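Local coordinates for LPG0439 HIT-related domain-containing protein (Legionella pneumophila subsp. pneumophila, PDB 5L0L) that is of unknown function but carries a HIT-related domain and so probably belongs to the nucleotide-binding HIT superfamily, here as a fragment of a predicted membrane protein, at residues A[14-19]-A[65-70]; A[40-45]-A[50-55]. All coordinates share one frame; numbering follows the deposited sequence.

How the contacts relate
Contact 2 lies in the six-stranded antiparallel sheet of the HIT-related domain and contact 1 in loops beside it, with centres about 14 Å apart. Contact 2 is the turn end of the hairpin of strands 35-41 and 51-58. Contact 1 joins the loop before strand 25-31 to the loop that leads from strand 51-58 into helix 73-92, so in sequence the whole of contact 2 falls between the two halves of contact 1. R54, in the middle of strand 51-58, ties them together: its NH2 probably donates a hydrogen bond to S16 O and also packs against F67. The hairpin thus meets contact 1 through R54, and strand 51-58 leads on into the loop that holds 65-70.

Contact 1 of 2, residues A[14-19]-A[65-70]; sequences HWSIDY and SAFNRP
Two loops beside the antiparallel sheet of the HIT-related protein meet here, one between strands 3-5 and 25-31, the other running from strand 51-58 into helix 73-92. The contact is small, burying 106 Å² in all, and is made by the end of one phenyl ring. F67 reaches across with CG anti to its carbonyl carbon (chi1 -62°), and its CZ comes 3.7 Å from S16 OG and 3.9 Å from I17 CG1. The isoleucine methylene sits at the ring edge near its plane, the two side chains crossing at about a right angle, while the serine hydroxyl approaches obliquely. CD1 of I17 adds a looser touch on CE2, so the far end of the ring meets aliphatic carbon and a hydroxyl that has another partner. That partner is H14: H14 ND1 and S16 OG share a hydrogen bond of 2.6 Å, which holds the serine oxygen beside F67. The turn that carries them is held by H14 O, which accepts from the backbone N of both I17 and D18. Around the ring, Y10 meets F67 edge-to-face, and P124 touches H14, S16 and F67 alike. The second loop is braced by R69, whose extended side chain makes a salt bridge through NH2 to E75, near the start of helix 73-92. R69 NH1 donates to P70 O at 2.8 Å, and R69 NE to S65 O, also at 2.8 Å, in the carbonyl plane on a lone pair, with the oxygen lying in the guanidinium plane.

Contact 2 of 2, residues A[40-45]-A[50-55]; sequences ILNPTD and RIIIRY
N42 extends its amide with CG anti to the backbone N (chi1 -170°), and R50 bends its chain at chi3 (75°), so that the two side chains run side by side at the turn end of the beta hairpin of strands 35-41 and 51-58. The amide nitrogen ND2 lies over one face of the guanidinium, 3.4 Å from R50 NH2; both are donors, and water 1 mediates instead, accepting from N42 ND2 and R50 NE and donating to I51 O. Opposite charge is supplied by D45, whose OD2 takes R50 NH1 at 2.8 Å through its anti lone pair, the carboxylate and guanidinium planes steeply inclined. The same carboxylate oxygen also pairs with R47, and R50 NH1 donates to L158 O, so NH1 has two acceptors and NE is held by water 1. A bound sulfate, most likely a crystallisation additive, lies about 5 Å from the R50 side chain. Along the strands, I40 and I52 form an antiparallel hydrogen-bonded pair, with I52 N to I40 O at 2.8 Å and I40 N to I52 O at 3.0 Å. Their side chains point the same way, and CD1 of I52 reaches on to the N42 amide and P43 CD. In the neighbouring non-hydrogen-bonded pair, L41 CD2 and I51 CG2 touch at 3.8 Å, among residues of helix 176-194. Past the strand end N42 N donates to R50 O, almost straight at 177°. N42 OD1 accepts from T44 N at 2.9 Å, forming an Asx turn, and also from T44 OG1 at 3.1 Å.

Contact 1 of 2, residues A[14-19]-A[65-70]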
# COMPACT_ATOMS: atom_id res chain seq x y z
N HIS A 14 -7.49 -4.79 25.87
CA HIS A 14 -6.40 -5.01 24.93
C HIS A 14 -6.35 -3.81 23.95
O HIS A 14 -7.40 -3.35 23.48
CB HIS A 14 -6.61 -6.34 24.18
CG HIS A 14 -5.45 -6.76 23.34
ND1 HIS A 14 -5.41 -6.58 21.97
CD2 HIS A 14 -4.29 -7.39 23.66
CE1 HIS A 14 -4.28 -7.05 21.49
NE2 HIS A 14 -3.58 -7.56 22.49
N TRP A 15 -5.15 -3.30 23.69
CA TRP A 15 -4.94 -2.10 22.85
C TRP A 15 -5.63 -2.15 21.47
O TRP A 15 -5.97 -1.12 20.90
CB TRP A 15 -3.42 -1.81 22.70
CG TRP A 15 -2.64 -2.92 22.08
CD1 TRP A 15 -1.93 -3.89 22.74
CD2 TRP A 15 -2.51 -3.21 20.68
NE1 TRP A 15 -1.36 -4.76 21.84
CE2 TRP A 15 -1.69 -4.36 20.56
CE3 TRP A 15 -2.99 -2.60 19.51
CZ2 TRP A 15 -1.36 -4.93 19.32
CZ3 TRP A 15 -2.66 -3.15 18.26
CH2 TRP A 15 -1.84 -4.31 18.19
N SER A 16 -5.81 -3.36 20.92
CA SER A 16 -6.52 -3.56 19.64
C SER A 16 -8.01 -3.14 19.67
O SER A 16 -8.58 -2.81 18.63
CB SER A 16 -6.43 -5.04 19.22
OG SER A 16 -7.13 -5.85 20.17
N ILE A 17 -8.62 -3.19 20.85
CA ILE A 17 -10.02 -2.81 21.02
C ILE A 17 -10.07 -1.41 21.62
O ILE A 17 -10.76 -0.55 21.07
CB ILE A 17 -10.80 -3.86 21.87
CG1 ILE A 17 -10.78 -5.23 21.15
CG2 ILE A 17 -12.23 -3.39 22.16
CD1 ILE A 17 -11.45 -6.37 21.89
N ASP A 18 -9.33 -1.19 22.71
CA ASP A 18 -9.23 0.14 23.34
C ASP A 18 -8.15 0.95 22.61
O ASP A 18 -7.12 1.35 23.19
CB ASP A 18 -8.93 0.02 24.85
CG ASP A 18 -9.03 1.36 25.60
OD1 ASP A 18 -9.54 2.37 25.04
OD2 ASP A 18 -8.58 1.41 26.76
N TYR A 19 -8.40 1.17 21.32
CA TYR A 19 -7.36 1.71 20.42
C TYR A 19 -6.99 3.17 20.66
O TYR A 19 -5.88 3.59 20.23
CB TYR A 19 -7.74 1.52 18.95
CG TYR A 19 -8.84 2.44 18.44
CD1 TYR A 19 -10.19 2.10 18.54
CD2 TYR A 19 -8.50 3.63 17.81
CE1 TYR A 19 -11.18 2.95 18.05
CE2 TYR A 19 -9.47 4.48 17.33
CZ TYR A 19 -10.80 4.14 17.44
OH TYR A 19 -11.72 5.02 16.93
N SER A 65 -15.38 -9.08 15.94
CA SER A 65 -15.88 -9.83 14.80
C SER A 65 -15.05 -9.54 13.53
O SER A 65 -15.13 -10.28 12.58
CB SER A 65 -17.34 -9.54 14.51
OG SER A 65 -17.52 -8.21 14.06
N ALA A 66 -14.31 -8.42 13.53
CA ALA A 66 -13.42 -8.08 12.41
C ALA A 66 -11.95 -8.50 12.60
O ALA A 66 -11.07 -8.02 11.84
CB ALA A 66 -13.50 -6.59 12.13
N PHE A 67 -11.68 -9.38 13.57
CA PHE A 67 -10.36 -9.97 13.77
C PHE A 67 -10.27 -11.34 13.15
O PHE A 67 -11.27 -12.07 13.07
CB PHE A 67 -10.01 -10.16 15.25
CG PHE A 67 -9.93 -8.90 16.07
CD1 PHE A 67 -9.68 -7.64 15.50
CD2 PHE A 67 -10.05 -8.98 17.46
CE1 PHE A 67 -9.60 -6.51 16.31
CE2 PHE A 67 -9.97 -7.85 18.26
CZ PHE A 67 -9.73 -6.61 17.68
N ASN A 68 -9.07 -11.71 12.70
CA ASN A 68 -8.76 -13.10 12.36
C ASN A 68 -9.74 -13.75 11.39
O ASN A 68 -10.29 -14.83 11.65
CB ASN A 68 -8.63 -13.93 13.66
CG ASN A 68 -7.57 -13.36 14.61
OD1 ASN A 68 -6.66 -12.63 14.21
ND2 ASN A 68 -7.68 -13.70 15.87
N ARG A 69 -9.94 -13.11 10.25
CA ARG A 69 -10.83 -13.65 9.25
C ARG A 69 -10.50 -13.06 7.89
O ARG A 69 -9.84 -11.99 7.83
CB ARG A 69 -12.29 -13.37 9.62
CG ARG A 69 -12.70 -11.90 9.70
CD ARG A 69 -14.23 -11.79 9.60
NE ARG A 69 -14.76 -10.43 9.78
CZ ARG A 69 -14.86 -9.51 8.81
NH1 ARG A 69 -14.42 -9.76 7.56
NH2 ARG A 69 -15.43 -8.34 9.09
N PRO A 70 -10.98 -13.70 6.82
CA PRO A 70 -10.92 -13.04 5.54
C PRO A 70 -11.71 -11.74 5.53
O PRO A 70 -12.78 -11.62 6.20
CB PRO A 70 -11.60 -14.05 4.57
CG PRO A 70 -11.46 -15.38 5.25
CD PRO A 70 -11.60 -15.05 6.71

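Contact 2 of 2, residues A[40-45]-A[50-55]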
# COMPACT_ATOMS: atom_id res chain seq x y z
N ILE A 40 -4.92 6.76 13.16
CA ILE A 40 -4.16 7.16 14.35
C ILE A 40 -2.69 7.35 13.99
O ILE A 40 -2.19 6.73 13.05
CB ILE A 40 -4.31 6.14 15.53
CG1 ILE A 40 -3.49 4.88 15.30
CG2 ILE A 40 -5.78 5.76 15.76
CD1 ILE A 40 -3.50 3.91 16.46
N LEU A 41 -1.98 8.20 14.73
CA LEU A 41 -0.52 8.20 14.62
C LEU A 41 -0.01 6.91 15.27
O LEU A 41 -0.56 6.45 16.29
CB LEU A 41 0.12 9.43 15.25
CG LEU A 41 -0.01 10.72 14.47
CD1 LEU A 41 0.36 11.88 15.38
CD2 LEU A 41 0.89 10.72 13.23
N ASN A 42 1.02 6.33 14.67
CA ASN A 42 1.60 5.10 15.20
C ASN A 42 2.18 5.37 16.60
O ASN A 42 3.08 6.20 16.72
CB ASN A 42 2.67 4.57 14.25
CG ASN A 42 3.13 3.19 14.64
OD1 ASN A 42 3.54 2.96 15.79
ND2 ASN A 42 3.09 2.26 13.70
N PRO A 43 1.67 4.69 17.65
CA PRO A 43 2.13 5.03 19.00
C PRO A 43 3.57 4.65 19.30
O PRO A 43 4.12 5.20 20.25
CB PRO A 43 1.20 4.23 19.94
CG PRO A 43 0.37 3.37 19.08
CD PRO A 43 0.54 3.73 17.64
N THR A 44 4.15 3.75 18.52
CA THR A 44 5.51 3.26 18.80
C THR A 44 6.61 3.72 17.85
O THR A 44 7.77 3.43 18.10
CB THR A 44 5.54 1.73 18.88
OG1 THR A 44 5.18 1.15 17.62
CG2 THR A 44 4.58 1.26 19.93
N ASP A 45 6.26 4.46 16.79
CA ASP A 45 7.24 4.89 15.82
C ASP A 45 6.79 6.21 15.20
O ASP A 45 5.81 6.24 14.45
CB ASP A 45 7.41 3.81 14.74
CG ASP A 45 8.59 4.08 13.82
OD1 ASP A 45 9.44 4.97 14.11
OD2 ASP A 45 8.68 3.38 12.79
N ARG A 50 4.40 8.41 10.79
CA ARG A 50 3.61 7.22 10.45
C ARG A 50 2.21 7.27 11.04
O ARG A 50 2.05 7.59 12.24
CB ARG A 50 4.28 5.97 11.00
CG ARG A 50 5.37 5.37 10.16
CD ARG A 50 6.03 4.22 10.92
NE ARG A 50 5.20 3.03 10.93
CZ ARG A 50 5.64 1.79 11.23
NH1 ARG A 50 6.88 1.59 11.66
NH2 ARG A 50 4.80 0.76 11.13
N ILE A 51 1.22 6.92 10.22
CA ILE A 51 -0.13 6.63 10.69
C ILE A 51 -0.49 5.17 10.44
O ILE A 51 0.13 4.49 9.63
CB ILE A 51 -1.20 7.53 10.05
CG1 ILE A 51 -1.23 7.34 8.54
CG2 ILE A 51 -0.99 8.98 10.48
CD1 ILE A 51 -2.40 7.99 7.84
N ILE A 52 -1.48 4.70 11.19
CA ILE A 52 -2.12 3.40 10.94
C ILE A 52 -3.58 3.69 10.60
O ILE A 52 -4.25 4.45 11.30
CB ILE A 52 -2.07 2.50 12.18
CG1 ILE A 52 -0.62 2.30 12.65
CG2 ILE A 52 -2.74 1.14 11.90
CD1 ILE A 52 -0.51 1.73 14.06
N ILE A 53 -4.04 3.11 9.50
CA ILE A 53 -5.42 3.18 9.09
C ILE A 53 -5.94 1.78 9.30
O ILE A 53 -5.38 0.82 8.73
CB ILE A 53 -5.54 3.57 7.61
CG1 ILE A 53 -4.85 4.92 7.37
CG2 ILE A 53 -7.03 3.58 7.19
CD1 ILE A 53 -4.90 5.40 5.94
N ARG A 54 -6.98 1.66 10.13
CA ARG A 54 -7.46 0.38 10.59
C ARG A 54 -8.98 0.24 10.45
O ARG A 54 -9.74 1.16 10.75
CB ARG A 54 -7.02 0.14 12.04
CG ARG A 54 -7.62 -1.09 12.72
CD ARG A 54 -8.88 -0.72 13.45
NE ARG A 54 -9.44 -1.82 14.25
CZ ARG A 54 -9.19 -2.04 15.56
NH1 ARG A 54 -8.38 -1.25 16.27
NH2 ARG A 54 -9.78 -3.05 16.15
N TYR A 55 -9.40 -0.93 9.98
CA TYR A 55 -10.82 -1.22 9.84
C TYR A 55 -11.34 -1.64 11.21
O TYR A 55 -10.85 -2.62 11.77
CB TYR A 55 -11.00 -2.37 8.85
CG TYR A 55 -12.40 -2.90 8.71
CD1 TYR A 55 -13.48 -2.05 8.54
CD2 TYR A 55 -12.63 -4.28 8.70
CE1 TYR A 55 -14.78 -2.56 8.40
CE2 TYR A 55 -13.92 -4.80 8.55
CZ TYR A 55 -14.99 -3.92 8.42
OH TYR A 55 -16.29 -4.44 8.25
O HOH W 1 2.33 3.00 10.80
O HOH W 2 3.84 8.29 14.12